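Local coordinates for protein ribonucleoside triphosphate reductase (Lactobacillus leichmannii, PDB 1L1L) that reduces ribonucleoside triphosphates to 2'-deoxyribonucleotides as a B12-dependent (class II) ribonucleotide reductase, working as an allosterically regulated monomer, at residues A9-R14 with R84-I89; P64-S69 with E73-L78; A368-N373 with I651-S656; V626-Q631 with G658-S663. All blocks are in the same frame, centred on the assembly; numbering follows the deposited sequence.

Contact 1. Residues A9-R14 with R84-I89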
loop_
_atom_site.group_PDB
_atom_site.type_symbol
_atom_site.label_atom_id
_atom_site.label_comp_id
_atom_site.label_asym_id
_atom_site.label_seq_id
_atom_site.Cartn_x
_atom_site.Cartn_y
_atom_site.Cartn_z
ATOM N N ALA A 9 -5.674 -27.859 -17.257
ATOM C CA ALA A 9 -4.354 -28.378 -16.920
ATOM C C ALA A 9 -3.519 -28.468 -18.187
ATOM O O ALA A 9 -2.310 -28.217 -18.178
ATOM C CB ALA A 9 -4.481 -29.751 -16.279
ATOM N N GLU A 10 -4.179 -28.827 -19.283
ATOM C CA GLU A 10 -3.513 -28.959 -20.571
ATOM C C GLU A 10 -2.870 -27.645 -20.980
ATOM O O GLU A 10 -1.755 -27.622 -21.497
ATOM C CB GLU A 10 -4.518 -29.401 -21.640
ATOM C CG GLU A 10 -3.889 -29.706 -22.988
ATOM C CD GLU A 10 -4.893 -30.237 -24.000
ATOM O OE1 GLU A 10 -5.518 -31.288 -23.730
ATOM O OE2 GLU A 10 -5.055 -29.603 -25.065
ATOM N N PHE A 11 -3.580 -26.547 -20.744
ATOM C CA PHE A 11 -3.060 -25.232 -21.087
ATOM C C PHE A 11 -1.895 -24.837 -20.177
ATOM O O PHE A 11 -0.872 -24.324 -20.639
ATOM C CB PHE A 11 -4.167 -24.178 -20.985
ATOM C CG PHE A 11 -3.662 -22.774 -21.113
ATOM C CD1 PHE A 11 -3.154 -22.312 -22.322
ATOM C CD2 PHE A 11 -3.636 -21.930 -20.007
ATOM C CE1 PHE A 11 -2.621 -21.032 -22.434
ATOM C CE2 PHE A 11 -3.103 -20.645 -20.105
ATOM C CZ PHE A 11 -2.593 -20.194 -21.323
ATOM N N ILE A 12 -2.054 -25.076 -18.881
ATOM C CA ILE A 12 -1.011 -24.734 -17.917
ATOM C C ILE A 12 0.300 -25.435 -18.257
ATOM O O ILE A 12 1.338 -24.785 -18.408
ATOM C CB ILE A 12 -1.448 -25.110 -16.496
ATOM C CG1 ILE A 12 -2.740 -24.365 -16.152
ATOM C CG2 ILE A 12 -0.338 -24.775 -15.502
ATOM C CD1 ILE A 12 -3.466 -24.915 -14.951
ATOM N N ASP A 13 0.249 -26.760 -18.390
ATOM C CA ASP A 13 1.434 -27.542 -18.734
ATOM C C ASP A 13 2.118 -27.008 -19.987
ATOM O O ASP A 13 3.341 -27.058 -20.100
ATOM C CB ASP A 13 1.072 -29.012 -18.959
ATOM C CG ASP A 13 0.647 -29.709 -17.689
ATOM O OD1 ASP A 13 1.323 -29.523 -16.652
ATOM O OD2 ASP A 13 -0.355 -30.454 -17.729
ATOM N N ARG A 14 1.327 -26.502 -20.928
ATOM C CA ARG A 14 1.865 -25.965 -22.174
ATOM C C ARG A 14 2.632 -24.669 -21.906
ATOM O O ARG A 14 3.711 -24.439 -22.456
ATOM C CB ARG A 14 0.721 -25.708 -23.167
ATOM C CG ARG A 14 0.976 -26.233 -24.581
ATOM C CD ARG A 14 -0.295 -26.853 -25.169
ATOM N NE ARG A 14 -1.374 -25.879 -25.330
ATOM C CZ ARG A 14 -2.633 -26.083 -24.948
ATOM N NH1 ARG A 14 -2.981 -27.231 -24.379
ATOM N NH2 ARG A 14 -3.544 -25.134 -25.125
ATOM N N ARG A 84 -4.067 -15.578 -21.906
ATOM C CA ARG A 84 -3.012 -14.613 -22.213
ATOM C C ARG A 84 -2.522 -14.026 -20.883
ATOM O O ARG A 84 -1.322 -13.872 -20.643
ATOM C CB ARG A 84 -3.558 -13.471 -23.073
ATOM C CG ARG A 84 -3.695 -13.750 -24.558
ATOM C CD ARG A 84 -4.261 -12.509 -25.253
ATOM N NE ARG A 84 -5.700 -12.389 -25.032
ATOM C CZ ARG A 84 -6.410 -11.286 -25.262
ATOM N NH1 ARG A 84 -5.816 -10.188 -25.717
ATOM N NH2 ARG A 84 -7.720 -11.291 -25.049
ATOM N N LEU A 85 -3.483 -13.704 -20.030
ATOM C CA LEU A 85 -3.187 -13.126 -18.727
ATOM C C LEU A 85 -2.275 -14.090 -17.975
ATOM O O LEU A 85 -1.228 -13.690 -17.476
ATOM C CB LEU A 85 -4.493 -12.892 -17.974
ATOM C CG LEU A 85 -4.551 -11.833 -16.871
ATOM C CD1 LEU A 85 -3.990 -10.510 -17.369
ATOM C CD2 LEU A 85 -6.001 -11.678 -16.425
ATOM N N TYR A 86 -2.657 -15.366 -17.923
ATOM C CA TYR A 86 -1.842 -16.355 -17.236
ATOM C C TYR A 86 -0.422 -16.394 -17.788
ATOM O O TYR A 86 0.545 -16.442 -17.023
ATOM C CB TYR A 86 -2.472 -17.747 -17.345
ATOM C CG TYR A 86 -1.716 -18.809 -16.580
ATOM C CD1 TYR A 86 -0.480 -19.281 -17.024
ATOM C CD2 TYR A 86 -2.219 -19.311 -15.386
ATOM C CE1 TYR A 86 0.240 -20.224 -16.285
ATOM C CE2 TYR A 86 -1.517 -20.251 -14.644
ATOM C CZ TYR A 86 -0.292 -20.697 -15.094
ATOM O OH TYR A 86 0.411 -21.594 -14.328
ATOM N N LYS A 87 -0.286 -16.382 -19.113
ATOM C CA LYS A 87 1.036 -16.431 -19.725
ATOM C C LYS A 87 1.879 -15.200 -19.384
ATOM O O LYS A 87 3.095 -15.298 -19.207
ATOM C CB LYS A 87 0.911 -16.569 -21.249
ATOM C CG LYS A 87 2.241 -16.617 -21.971
ATOM C CD LYS A 87 2.068 -16.880 -23.477
ATOM C CE LYS A 87 3.409 -16.801 -24.206
ATOM N NZ LYS A 87 3.306 -17.054 -25.682
ATOM N N LEU A 88 1.225 -14.047 -19.308
ATOM C CA LEU A 88 1.888 -12.788 -18.995
ATOM C C LEU A 88 2.415 -12.741 -17.560
ATOM O O LEU A 88 3.582 -12.413 -17.325
ATOM C CB LEU A 88 0.913 -11.626 -19.199
ATOM C CG LEU A 88 1.422 -10.241 -18.804
ATOM C CD1 LEU A 88 2.635 -9.859 -19.638
ATOM C CD2 LEU A 88 0.299 -9.229 -18.987
ATOM N N ILE A 89 1.542 -13.075 -16.619
ATOM C CA ILE A 89 1.883 -13.062 -15.199
ATOM C C ILE A 89 2.842 -14.181 -14.834
ATOM O O ILE A 89 3.801 -13.961 -14.102
ATOM C CB ILE A 89 0.613 -13.168 -14.331
ATOM C CG1 ILE A 89 -0.307 -11.975 -14.629
ATOM C CG2 ILE A 89 0.987 -13.187 -12.842
ATOM C CD1 ILE A 89 -1.678 -12.096 -14.018
#
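With CG anti to the backbone N in both residues (chi1 171° for Phe11 and -177° for Tyr86), the two aromatic side chains leave their helices in opposing directions and slide past one another. CE2 of Phe11 comes to 4.1 Å from CB of Tyr86, which lies at the edge of the phenylalanine ring, near its plane. Further along the tyrosine, Ile12 crosses the side chain at about a right angle. Its CG2 branch is 3.5 Å from Tyr86 OH and 4.1 Å from Tyr86 CZ, so a methyl group rests beside the phenolic end. The nearest CA atoms of helices 9-18 and 72-90, those of Ile12 and Tyr86, are 8.4 Å from each other, a gap filled by side chains. Val52 and Lys53 of helix 48-60 pack on the tyrosine as well, and its hydroxyl is hydrogen-bonded to the backbone O of Asp49. The contact thus joins three helices at the N-terminal end of the chain. Across 9-14 and 84-89 the contact is van der Waals packing, in which one methyl leans on the phenolic oxygen, while the buried phenol meets its polar need at a third helix, a bond that probably holds the phenolic end in place between the helices.

Contact 2. Residues P64-S69 with E73-L78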
loop_
_atom_site.group_PDB
_atom_site.type_symbol
_atom_site.label_atom_id
_atom_site.label_comp_id
_atom_site.label_asym_id
_atom_site.label_seq_id
_atom_site.Cartn_x
_atom_site.Cartn_y
_atom_site.Cartn_z
ATOM N N PRO A 64 -18.755 -8.607 -15.147
ATOM C CA PRO A 64 -20.198 -8.550 -14.900
ATOM C C PRO A 64 -21.090 -9.254 -15.932
ATOM O O PRO A 64 -22.179 -9.713 -15.595
ATOM C CB PRO A 64 -20.466 -7.051 -14.827
ATOM C CG PRO A 64 -19.495 -6.505 -15.813
ATOM C CD PRO A 64 -18.232 -7.273 -15.498
ATOM N N ARG A 65 -20.631 -9.324 -17.178
ATOM C CA ARG A 65 -21.405 -9.969 -18.237
ATOM C C ARG A 65 -21.646 -11.436 -17.907
ATOM O O ARG A 65 -22.680 -11.998 -18.263
ATOM C CB ARG A 65 -20.672 -9.840 -19.574
ATOM C CG ARG A 65 -20.711 -8.450 -20.160
ATOM C CD ARG A 65 -19.845 -8.354 -21.394
ATOM N NE ARG A 65 -18.432 -8.578 -21.095
ATOM C CZ ARG A 65 -17.472 -8.592 -22.013
ATOM N NH1 ARG A 65 -17.770 -8.398 -23.292
ATOM N NH2 ARG A 65 -16.214 -8.791 -21.657
ATOM N N LEU A 66 -20.687 -12.050 -17.218
ATOM C CA LEU A 66 -20.796 -13.453 -16.829
ATOM C C LEU A 66 -21.942 -13.665 -15.843
ATOM O O LEU A 66 -22.225 -14.792 -15.440
ATOM C CB LEU A 66 -19.488 -13.933 -16.190
ATOM C CG LEU A 66 -18.244 -14.032 -17.074
ATOM C CD1 LEU A 66 -17.019 -14.312 -16.194
ATOM C CD2 LEU A 66 -18.432 -15.133 -18.115
ATOM N N GLN A 67 -22.592 -12.577 -15.452
ATOM C CA GLN A 67 -23.702 -12.653 -14.512
ATOM C C GLN A 67 -25.042 -12.743 -15.235
ATOM O O GLN A 67 -26.053 -13.131 -14.649
ATOM C CB GLN A 67 -23.698 -11.422 -13.606
ATOM C CG GLN A 67 -22.386 -11.209 -12.866
ATOM C CD GLN A 67 -21.998 -12.407 -12.022
ATOM O OE1 GLN A 67 -22.760 -12.846 -11.162
ATOM N NE2 GLN A 67 -20.805 -12.941 -12.262
ATOM N N ASP A 68 -25.038 -12.388 -16.516
ATOM C CA ASP A 68 -26.251 -12.397 -17.328
ATOM C C ASP A 68 -26.214 -13.437 -18.450
ATOM O O ASP A 68 -25.897 -13.107 -19.596
ATOM C CB ASP A 68 -26.456 -11.008 -17.926
ATOM C CG ASP A 68 -26.390 -9.912 -16.880
ATOM O OD1 ASP A 68 -27.286 -9.875 -16.006
ATOM O OD2 ASP A 68 -25.438 -9.096 -16.927
ATOM N N SER A 69 -26.547 -14.686 -18.111
ATOM C CA SER A 69 -26.551 -15.787 -19.079
ATOM C C SER A 69 -25.525 -15.528 -20.179
ATOM O O SER A 69 -25.880 -15.239 -21.324
ATOM C CB SER A 69 -27.947 -15.950 -19.693
ATOM O OG SER A 69 -28.909 -16.310 -18.712
ATOM N N GLU A 73 -19.874 -17.655 -26.912
ATOM C CA GLU A 73 -18.764 -16.893 -27.473
ATOM C C GLU A 73 -18.099 -16.025 -26.406
ATOM O O GLU A 73 -16.874 -15.888 -26.372
ATOM C CB GLU A 73 -19.236 -15.991 -28.615
ATOM C CG GLU A 73 -18.090 -15.227 -29.266
ATOM C CD GLU A 73 -18.541 -14.296 -30.372
ATOM O OE1 GLU A 73 -17.668 -13.619 -30.966
ATOM O OE2 GLU A 73 -19.761 -14.241 -30.651
ATOM N N LEU A 74 -18.925 -15.436 -25.550
ATOM C CA LEU A 74 -18.447 -14.575 -24.474
ATOM C C LEU A 74 -17.499 -15.325 -23.545
ATOM O O LEU A 74 -16.421 -14.836 -23.209
ATOM C CB LEU A 74 -19.634 -14.053 -23.661
ATOM C CG LEU A 74 -19.309 -13.254 -22.393
ATOM C CD1 LEU A 74 -18.530 -12.000 -22.768
ATOM C CD2 LEU A 74 -20.604 -12.888 -21.671
ATOM N N LYS A 75 -17.916 -16.518 -23.139
ATOM C CA LYS A 75 -17.138 -17.343 -22.233
ATOM C C LYS A 75 -15.819 -17.838 -22.816
ATOM O O LYS A 75 -14.841 -18.001 -22.086
ATOM C CB LYS A 75 -17.997 -18.509 -21.762
ATOM C CG LYS A 75 -19.308 -18.046 -21.155
ATOM C CD LYS A 75 -20.159 -19.199 -20.669
ATOM C CE LYS A 75 -19.511 -19.920 -19.506
ATOM N NZ LYS A 75 -20.347 -21.069 -19.053
ATOM N N GLN A 76 -15.781 -18.072 -24.126
ATOM C CA GLN A 76 -14.557 -18.538 -24.765
ATOM C C GLN A 76 -13.586 -17.387 -24.961
ATOM O O GLN A 76 -12.369 -17.566 -24.878
ATOM C CB GLN A 76 -14.865 -19.177 -26.124
ATOM C CG GLN A 76 -13.635 -19.678 -26.873
ATOM C CD GLN A 76 -12.765 -20.609 -26.036
ATOM O OE1 GLN A 76 -13.265 -21.412 -25.241
ATOM N NE2 GLN A 76 -11.454 -20.509 -26.222
ATOM N N SER A 77 -14.130 -16.206 -25.239
ATOM C CA SER A 77 -13.321 -15.014 -25.440
ATOM C C SER A 77 -12.624 -14.689 -24.116
ATOM O O SER A 77 -11.429 -14.387 -24.084
ATOM C CB SER A 77 -14.211 -13.841 -25.861
ATOM O OG SER A 77 -13.440 -12.712 -26.231
ATOM N N LEU A 78 -13.392 -14.758 -23.033
ATOM C CA LEU A 78 -12.870 -14.493 -21.701
ATOM C C LEU A 78 -11.847 -15.553 -21.333
ATOM O O LEU A 78 -10.823 -15.250 -20.717
ATOM C CB LEU A 78 -14.002 -14.488 -20.682
ATOM C CG LEU A 78 -14.856 -13.222 -20.672
ATOM C CD1 LEU A 78 -15.898 -13.336 -19.575
ATOM C CD2 LEU A 78 -13.968 -12.000 -20.451
#
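Apolar packing joins Leu66 to Leu78, whose side chains reach toward each other tip to tip. CD1 of Leu78 fits against the branched end of Leu66, 3.4 Å from Leu66 CD2 and 3.5 Å from Leu66 CG, both closer than usual for carbon atoms. Leu66 CD2 also approaches the aliphatic part of Lys75, with 4.3 Å to Lys75 CG, at the margin of the contact.

A second kind of packing sets leucine methyls against the arginine. CD1 of Leu74 sits over the centre of one face of the Arg65 guanidinium, 3.6 Å from Arg65 CZ, while the other methyl, Leu74 CD2, lies 3.7 Å from Arg65 CB near the root of the same side chain. The two branches of one leucine therefore follow the arginine from its base to its planar end. A bend at chi3 (-64°) carries that end on toward the next turn of the helix, where Arg65 NH2 comes to 4.1 Å from Leu78 CD2.

In the fold, this is a short 3-10 turn, 64-67, laid back on the first turns of helix 72-90, which follows it closely in the chain; both belong to the N-terminal helical part of the reductase. Leu74 and Leu78, one helical turn apart, present their side chains to the turn.

The charged interaction lies outside the pair: Arg65 NH2 forms a salt bridge with Asp63, just before the turn. Tyr532, Thr535 and Leu536 of helix 512-536 also touch the Arg65 side chain, and Ile5 packs on both Leu66 and Lys75.

Contact 3. Residues A368-N373 with I651-S656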
loop_
_atom_site.group_PDB
_atom_site.type_symbol
_atom_site.label_atom_id
_atom_site.label_comp_id
_atom_site.label_asym_id
_atom_site.label_seq_id
_atom_site.Cartn_x
_atom_site.Cartn_y
_atom_site.Cartn_z
ATOM N N ALA A 368 12.868 22.532 6.502
ATOM C CA ALA A 368 13.607 22.338 7.746
ATOM C C ALA A 368 13.199 20.999 8.354
ATOM O O ALA A 368 14.048 20.225 8.811
ATOM C CB ALA A 368 13.316 23.484 8.725
ATOM N N GLY A 369 11.897 20.727 8.352
ATOM C CA GLY A 369 11.410 19.462 8.884
ATOM C C GLY A 369 11.984 18.290 8.095
ATOM O O GLY A 369 12.525 17.341 8.662
ATOM N N ILE A 370 11.883 18.374 6.770
ATOM C CA ILE A 370 12.366 17.318 5.890
ATOM C C ILE A 370 13.842 17.006 6.107
ATOM O O ILE A 370 14.240 15.844 6.113
ATOM C CB ILE A 370 12.115 17.694 4.403
ATOM C CG1 ILE A 370 10.612 17.687 4.115
ATOM C CG2 ILE A 370 12.846 16.727 3.480
ATOM C CD1 ILE A 370 10.244 18.243 2.745
ATOM N N ARG A 371 14.657 18.042 6.299
ATOM C CA ARG A 371 16.090 17.837 6.507
ATOM C C ARG A 371 16.381 17.104 7.812
ATOM O O ARG A 371 17.461 16.551 7.997
ATOM C CB ARG A 371 16.824 19.181 6.489
ATOM C CG ARG A 371 16.621 19.951 5.202
ATOM C CD ARG A 371 17.318 21.297 5.232
ATOM N NE ARG A 371 18.765 21.159 5.318
ATOM C CZ ARG A 371 19.614 22.172 5.171
ATOM N NH1 ARG A 371 19.150 23.392 4.931
ATOM N NH2 ARG A 371 20.925 21.969 5.262
ATOM N N GLU A 372 15.407 17.081 8.711
ATOM C CA GLU A 372 15.600 16.412 9.986
ATOM C C GLU A 372 15.154 14.958 10.007
ATOM O O GLU A 372 15.938 14.060 10.324
ATOM C CB GLU A 372 14.853 17.141 11.102
ATOM C CG GLU A 372 14.983 16.422 12.441
ATOM C CD GLU A 372 14.130 17.025 13.531
ATOM O OE1 GLU A 372 14.272 18.236 13.801
ATOM O OE2 GLU A 372 13.316 16.285 14.126
ATOM N N ASN A 373 13.889 14.739 9.665
ATOM C CA ASN A 373 13.306 13.405 9.709
ATOM C C ASN A 373 12.592 12.943 8.432
ATOM O O ASN A 373 11.978 11.877 8.425
ATOM C CB ASN A 373 12.325 13.351 10.883
ATOM C CG ASN A 373 11.305 14.489 10.845
ATOM O OD1 ASN A 373 10.575 14.652 9.866
ATOM N ND2 ASN A 373 11.257 15.285 11.913
ATOM N N ILE A 651 12.486 10.682 -2.749
ATOM C CA ILE A 651 13.661 11.399 -3.212
ATOM C C ILE A 651 14.634 11.452 -2.031
ATOM O O ILE A 651 14.316 12.005 -0.973
ATOM C CB ILE A 651 13.302 12.821 -3.670
ATOM C CG1 ILE A 651 12.358 12.746 -4.879
ATOM C CG2 ILE A 651 14.569 13.586 -4.022
ATOM C CD1 ILE A 651 11.838 14.084 -5.350
ATOM N N THR A 652 15.803 10.844 -2.214
ATOM C CA THR A 652 16.834 10.798 -1.186
ATOM C C THR A 652 17.951 11.780 -1.535
ATOM O O THR A 652 18.333 11.926 -2.702
ATOM C CB THR A 652 17.433 9.380 -1.058
ATOM O OG1 THR A 652 17.906 8.947 -2.339
ATOM C CG2 THR A 652 16.383 8.400 -0.555
ATOM N N PHE A 653 18.478 12.449 -0.516
ATOM C CA PHE A 653 19.523 13.434 -0.726
ATOM C C PHE A 653 20.583 13.355 0.366
ATOM O O PHE A 653 20.318 12.861 1.461
ATOM C CB PHE A 653 18.897 14.838 -0.750
ATOM C CG PHE A 653 18.116 15.179 0.497
ATOM C CD1 PHE A 653 18.711 15.898 1.536
ATOM C CD2 PHE A 653 16.797 14.758 0.643
ATOM C CE1 PHE A 653 18.000 16.191 2.698
ATOM C CE2 PHE A 653 16.077 15.040 1.798
ATOM C CZ PHE A 653 16.677 15.759 2.832
ATOM N N GLN A 654 21.785 13.831 0.053
ATOM C CA GLN A 654 22.882 13.851 1.013
ATOM C C GLN A 654 22.700 15.133 1.826
ATOM O O GLN A 654 22.030 16.060 1.379
ATOM C CB GLN A 654 24.235 13.909 0.295
ATOM C CG GLN A 654 24.413 12.937 -0.867
ATOM C CD GLN A 654 24.366 11.478 -0.446
ATOM O OE1 GLN A 654 25.021 11.075 0.518
ATOM N NE2 GLN A 654 23.598 10.673 -1.179
ATOM N N ASP A 655 23.290 15.200 3.012
ATOM C CA ASP A 655 23.151 16.409 3.815
ATOM C C ASP A 655 23.713 17.617 3.070
ATOM O O ASP A 655 23.256 18.742 3.264
ATOM C CB ASP A 655 23.861 16.248 5.159
ATOM C CG ASP A 655 25.018 15.281 5.090
ATOM O OD1 ASP A 655 25.874 15.431 4.184
ATOM O OD2 ASP A 655 25.067 14.371 5.948
ATOM N N SER A 656 24.700 17.375 2.213
ATOM C CA SER A 656 25.315 18.445 1.436
ATOM C C SER A 656 24.358 18.952 0.355
ATOM O O SER A 656 24.682 19.884 -0.382
ATOM C CB SER A 656 26.609 17.949 0.790
ATOM O OG SER A 656 26.347 16.915 -0.145
#
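The last turns of helix 363-373 pass beside the end of strand 650-653, where the chain leaves the strand for a loop. Their backbones come nearest at Arg371 and Asp655, with 7.7 Å between the CA atoms. At the end of the helix, Gly369 O accepts from both Glu372 N, at 2.9 Å, and Asn373 N, at 3.1 Å.

Phe653 spans much of the gap between helix and strand. Its CG stands between the backbone N and the carbonyl carbon (chi1 57°), and from there the ring extends toward the helix. Ile370 crosses it at about a right angle and meets it with the CG2 branch, 4.0 Å from Phe653 CZ. The same ring end reaches the helix backbone: CA of Arg371 lies at the ring edge, near its plane, 4.3 Å from Phe653 CZ. Beyond the ring the contact is loose: Arg371 NH2 stays 4.5 Å from Asp655 O, and its charge has a long, weak ion pair with Asp659.

Leu677 of strand 674-679 touches both Ile370 and Phe653, while helix 661-667 adds Leu665 on the isoleucine and Val661 on the phenylalanine. Helix 363-373 connects the parallel neighbouring strands 350-356 and 377-380 and packs on the sheet near strands 674-679 and 650-653, consistent with the helix-on-strand layering of the ten-stranded alpha-beta barrel of this reductase.

Contact 4. Residues V626-Q631 with G658-S663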
loop_
_atom_site.group_PDB
_atom_site.type_symbol
_atom_site.label_atom_id
_atom_site.label_comp_id
_atom_site.label_asym_id
_atom_site.label_seq_id
_atom_site.Cartn_x
_atom_site.Cartn_y
_atom_site.Cartn_z
ATOM N N VAL A 626 22.874 9.732 -7.435
ATOM C CA VAL A 626 21.950 10.563 -8.213
ATOM C C VAL A 626 21.603 11.856 -7.480
ATOM O O VAL A 626 21.097 11.834 -6.356
ATOM C CB VAL A 626 20.649 9.808 -8.532
ATOM C CG1 VAL A 626 19.729 10.684 -9.363
ATOM C CG2 VAL A 626 20.970 8.532 -9.281
ATOM N N SER A 627 21.867 12.987 -8.121
ATOM C CA SER A 627 21.596 14.274 -7.495
ATOM C C SER A 627 20.120 14.471 -7.169
ATOM O O SER A 627 19.241 13.928 -7.833
ATOM C CB SER A 627 22.065 15.413 -8.399
ATOM O OG SER A 627 21.152 15.605 -9.463
ATOM N N ILE A 628 19.847 15.267 -6.141
ATOM C CA ILE A 628 18.467 15.524 -5.762
ATOM C C ILE A 628 17.756 16.215 -6.933
ATOM O O ILE A 628 16.606 15.916 -7.235
ATOM C CB ILE A 628 18.397 16.394 -4.478
ATOM C CG1 ILE A 628 16.939 16.585 -4.054
ATOM C CG2 ILE A 628 19.106 17.726 -4.696
ATOM C CD1 ILE A 628 16.776 17.374 -2.760
ATOM N N ALA A 629 18.457 17.113 -7.617
ATOM C CA ALA A 629 17.864 17.817 -8.751
ATOM C C ALA A 629 17.400 16.845 -9.832
ATOM O O ALA A 629 16.324 17.012 -10.417
ATOM C CB ALA A 629 18.864 18.809 -9.343
ATOM N N GLU A 630 18.208 15.827 -10.104
ATOM C CA GLU A 630 17.837 14.854 -11.129
ATOM C C GLU A 630 16.666 13.972 -10.715
ATOM O O GLU A 630 15.868 13.563 -11.552
ATOM C CB GLU A 630 19.027 13.966 -11.504
ATOM C CG GLU A 630 18.729 13.134 -12.740
ATOM C CD GLU A 630 19.868 12.221 -13.132
ATOM O OE1 GLU A 630 21.034 12.556 -12.818
ATOM O OE2 GLU A 630 19.593 11.180 -13.769
ATOM N N GLN A 631 16.566 13.653 -9.429
ATOM C CA GLN A 631 15.461 12.829 -8.963
ATOM C C GLN A 631 14.142 13.585 -9.137
ATOM O O GLN A 631 13.147 13.008 -9.562
ATOM C CB GLN A 631 15.675 12.430 -7.495
ATOM C CG GLN A 631 16.841 11.475 -7.305
ATOM C CD GLN A 631 17.024 11.019 -5.868
ATOM O OE1 GLN A 631 16.146 10.378 -5.286
ATOM N NE2 GLN A 631 18.173 11.337 -5.293
ATOM N N GLY A 658 20.920 19.256 1.282
ATOM C CA GLY A 658 19.793 19.792 2.029
ATOM C C GLY A 658 19.479 21.242 1.705
ATOM O O GLY A 658 18.346 21.698 1.868
ATOM N N ASP A 659 20.494 21.963 1.245
ATOM C CA ASP A 659 20.358 23.370 0.893
ATOM C C ASP A 659 19.536 23.539 -0.366
ATOM O O ASP A 659 19.191 24.659 -0.737
ATOM C CB ASP A 659 21.739 23.986 0.665
ATOM C CG ASP A 659 22.621 23.887 1.884
ATOM O OD1 ASP A 659 22.373 24.630 2.862
ATOM O OD2 ASP A 659 23.558 23.054 1.872
ATOM N N GLN A 660 19.216 22.426 -1.022
ATOM C CA GLN A 660 18.454 22.471 -2.258
ATOM C C GLN A 660 17.000 22.045 -2.134
ATOM O O GLN A 660 16.221 22.257 -3.052
ATOM C CB GLN A 660 19.124 21.596 -3.313
ATOM C CG GLN A 660 20.512 22.028 -3.721
ATOM C CD GLN A 660 21.122 21.051 -4.703
ATOM O OE1 GLN A 660 20.536 20.754 -5.740
ATOM N NE2 GLN A 660 22.302 20.541 -4.378
ATOM N N VAL A 661 16.636 21.446 -1.005
ATOM C CA VAL A 661 15.270 20.972 -0.794
ATOM C C VAL A 661 14.180 22.031 -0.976
ATOM O O VAL A 661 13.221 21.813 -1.721
ATOM C CB VAL A 661 15.115 20.329 0.614
ATOM C CG1 VAL A 661 13.676 19.868 0.831
ATOM C CG2 VAL A 661 16.079 19.154 0.752
ATOM N N GLU A 662 14.315 23.171 -0.304
ATOM C CA GLU A 662 13.306 24.219 -0.415
ATOM C C GLU A 662 13.229 24.738 -1.846
ATOM O O GLU A 662 12.144 24.972 -2.366
ATOM C CB GLU A 662 13.619 25.395 0.525
ATOM C CG GLU A 662 12.384 26.258 0.814
ATOM C CD GLU A 662 12.701 27.725 1.019
ATOM O OE1 GLU A 662 13.543 28.050 1.887
ATOM O OE2 GLU A 662 12.092 28.559 0.311
ATOM N N SER A 663 14.393 24.899 -2.468
ATOM C CA SER A 663 14.504 25.403 -3.839
ATOM C C SER A 663 13.801 24.511 -4.859
ATOM O O SER A 663 13.069 24.992 -5.727
ATOM C CB SER A 663 15.980 25.515 -4.247
ATOM O OG SER A 663 16.749 26.185 -3.267
HETATM O O HOH W 1 21.210 18.680 -7.443
#
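Ile628 lies alongside Gln660, the two side chains running past each other in opposite directions, and its CG2 branch overlaps the amide end of the glutamine. The methyl is 3.5 Å from Gln660 OE1 and 3.9 Å from Gln660 CD. The other branch of Ile628 serves a different neighbour: with CG1 anti to the backbone N (chi1 -177°), the chain extends until CD1 comes to 4.0 Å from CG2 of Val661, the two side chains crossing at about a right angle. Ile651 and Phe653 of strand 650-653 also touch Ile628, and Phe653 packs on Val661, so strand and helix starts share one apolar cluster.

The first turn of helix 628-641 brings polar groups to the edge of this cluster. Ser627 is the N-cap residue, and its OG accepts from Glu630 N at 3.0 Å, with an N-H...O angle of 154°. Ile628 N is hydrogen-bonded to Glu657, just ahead of segment 658-663. The next amide, Ala629 N, donates to a water at 3.2 Å, and that water donates in turn to Gln660 OE1 at 2.8 Å.

Three consecutive amides of the helix start are thus met by a loop glutamate, a water and the cap serine. The glutamine oxygen, lying against a methyl, obtains a polar partner in the water, which links the two segments where no direct polar bond does.

Overall arrangement
The contacts form two widely separated groups. Contacts 1 and 2 share helix 72-90 in the N-terminal region, with centres about 20 Å apart; contact 1 is buried, contact 2 lies at the surface. Contacts 3 and 4, both partly buried, have centres about 9 Å apart and meet directly around strand 650-653, which links helix 628-641 to helix 661-667; Gln631 NE2 of contact 4 probably donates to Thr652 O of contact 3. Apolar packing runs through all four. Contact 2 adds a guanidinium face, contact 4 a water bridge, while contact 3 loosens at its exposed margin around Arg371. About 47 Å separates the centres of contacts 1 and 3.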